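Side-chain contact in nucleoporin nup120 (Schizosaccharomyces pombe, PDB 4GQ2), which serves as a structural component of the nuclear pore complex and may offer docking sites to passing nuclear transport factors: residues 295-300 and 357-362. Sequence-based numbering, arbitrary orientation.
Sequences NSFIAL and GSQSKF
Phe297 and Phe362 form a T-shaped aromatic pair between two sheets of the beta-propeller domain, one ring from the start of strand 297-302 and the other from the start of strand 361-370. It is a compact example of how neighbouring propeller blades meet through apolar side-chain packing; no hydrogen bond links residues 295-300 to 357-362. The ring centroids of Phe297 and Phe362 lie 4.7 Å apart with the planes at 67°, and it is Phe362 that offers its edge. Its CE1 stands 3.5 Å above the plane of the Phe297 ring, over the centre, while its CZ leans to one side and comes within 3.4 Å of Phe297 CE1. In Phe297 the CB points toward residues 357-362, and with the ring anti to the carbonyl carbon and beside the backbone N (chi1 -61°) one face is presented to Phe362. Both aromatic residues are buried; Leu352 of strand 346-354 also packs on Phe297, and Glu329 touches both rings. An alanine in place of Phe297 is likely to leave the edge of Phe362 without the face it packs on and to open a gap between the two strands. Gln359, itself exposed and in the loop leading into strand 361-370, adds a contact at the ring edge: Gln359 CB lies near the plane of the Phe297 ring, 3.4 Å from Phe297 CZ.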
loop_
_atom_site.group_PDB
_atom_site.type_symbol
_atom_site.label_atom_id
_atom_site.label_comp_id
_atom_site.label_asym_id
_atom_site.label_seq_id
_atom_site.Cartn_x
_atom_site.Cartn_y
_atom_site.Cartn_z
ATOM N N ASN A 295 -1.070 28.675 33.070
ATOM C CA ASN A 295 -0.725 27.865 34.236
ATOM C C ASN A 295 -1.315 28.514 35.479
ATOM O O ASN A 295 -0.631 29.241 36.196
ATOM C CB ASN A 295 0.794 27.708 34.382
ATOM C CG ASN A 295 1.432 26.981 33.210
ATOM O OD1 ASN A 295 0.789 26.183 32.525
ATOM N ND2 ASN A 295 2.713 27.248 32.981
ATOM N N SER A 296 -2.597 28.247 35.711
ATOM C CA SER A 296 -3.385 28.973 36.698
ATOM C C SER A 296 -4.512 28.097 37.239
ATOM O O SER A 296 -5.033 28.345 38.329
ATOM C CB SER A 296 -3.951 30.254 36.069
ATOM O OG SER A 296 -4.565 31.092 37.031
ATOM N N PHE A 297 -4.884 27.074 36.471
ATOM C CA PHE A 297 -5.897 26.116 36.901
ATOM C C PHE A 297 -5.285 24.742 37.128
ATOM O O PHE A 297 -4.294 24.382 36.496
ATOM C CB PHE A 297 -7.032 26.020 35.887
ATOM C CG PHE A 297 -7.766 27.308 35.677
ATOM C CD1 PHE A 297 -8.865 27.630 36.460
ATOM C CD2 PHE A 297 -7.364 28.197 34.685
ATOM C CE1 PHE A 297 -9.550 28.819 36.262
ATOM C CE2 PHE A 297 -8.044 29.388 34.482
ATOM C CZ PHE A 297 -9.138 29.698 35.272
ATOM N N ILE A 298 -5.892 23.989 38.037
ATOM C CA ILE A 298 -5.381 22.700 38.461
ATOM C C ILE A 298 -6.531 21.716 38.540
ATOM O O ILE A 298 -7.535 21.984 39.192
ATOM C CB ILE A 298 -4.705 22.796 39.850
ATOM C CG1 ILE A 298 -3.367 23.527 39.742
ATOM C CG2 ILE A 298 -4.481 21.416 40.457
ATOM C CD1 ILE A 298 -2.974 24.269 40.998
ATOM N N ALA A 299 -6.377 20.581 37.865
ATOM C CA ALA A 299 -7.315 19.484 37.998
ATOM C C ALA A 299 -6.758 18.465 38.984
ATOM O O ALA A 299 -5.555 18.192 39.000
ATOM C CB ALA A 299 -7.591 18.844 36.649
ATOM N N LEU A 300 -7.644 17.917 39.809
ATOM C CA LEU A 300 -7.258 17.005 40.875
ATOM C C LEU A 300 -8.231 15.835 40.936
ATOM O O LEU A 300 -9.445 16.020 40.812
ATOM C CB LEU A 300 -7.187 17.752 42.217
ATOM C CG LEU A 300 -7.298 17.013 43.559
ATOM C CD1 LEU A 300 -6.153 16.035 43.790
ATOM C CD2 LEU A 300 -7.380 18.017 44.699
ATOM N N GLY A 357 -11.129 32.016 26.374
ATOM C CA GLY A 357 -12.300 32.890 26.334
ATOM C C GLY A 357 -13.415 32.471 27.283
ATOM O O GLY A 357 -14.450 31.974 26.842
ATOM N N SER A 358 -13.216 32.660 28.588
ATOM C CA SER A 358 -11.964 33.172 29.143
ATOM C C SER A 358 -11.437 32.206 30.196
ATOM O O SER A 358 -10.413 31.547 30.000
ATOM C CB SER A 358 -12.149 34.579 29.724
ATOM O OG SER A 358 -13.125 34.590 30.751
ATOM N N GLN A 359 -12.160 32.128 31.308
ATOM C CA GLN A 359 -11.871 31.187 32.377
ATOM C C GLN A 359 -13.184 30.579 32.871
ATOM O O GLN A 359 -13.351 30.290 34.059
ATOM C CB GLN A 359 -11.088 31.870 33.510
ATOM C CG GLN A 359 -11.649 33.205 33.991
ATOM C CD GLN A 359 -10.697 33.947 34.916
ATOM O OE1 GLN A 359 -9.476 33.896 34.750
ATOM N NE2 GLN A 359 -11.256 34.653 35.892
ATOM N N SER A 360 -14.111 30.391 31.931
ATOM C CA SER A 360 -15.434 29.839 32.218
ATOM C C SER A 360 -15.639 28.488 31.534
ATOM O O SER A 360 -16.472 27.687 31.965
ATOM C CB SER A 360 -16.532 30.822 31.786
ATOM O OG SER A 360 -16.520 31.035 30.382
ATOM N N LYS A 361 -14.877 28.240 30.471
ATOM C CA LYS A 361 -14.996 27.000 29.709
ATOM C C LYS A 361 -13.717 26.155 29.804
ATOM O O LYS A 361 -12.615 26.622 29.480
ATOM C CB LYS A 361 -15.359 27.310 28.253
ATOM C CG LYS A 361 -15.936 26.142 27.470
ATOM C CD LYS A 361 -16.107 26.511 26.006
ATOM C CE LYS A 361 -16.379 25.287 25.148
ATOM N NZ LYS A 361 -16.292 25.611 23.698
ATOM N N PHE A 362 -13.882 24.915 30.266
ATOM C CA PHE A 362 -12.772 23.979 30.458
ATOM C C PHE A 362 -13.005 22.660 29.733
ATOM O O PHE A 362 -14.149 22.270 29.476
ATOM C CB PHE A 362 -12.553 23.684 31.944
ATOM C CG PHE A 362 -12.263 24.898 32.772
ATOM C CD1 PHE A 362 -10.991 25.457 32.790
ATOM C CD2 PHE A 362 -13.263 25.478 33.542
ATOM C CE1 PHE A 362 -10.723 26.579 33.555
ATOM C CE2 PHE A 362 -13.001 26.599 34.309
ATOM C CZ PHE A 362 -11.730 27.150 34.315
#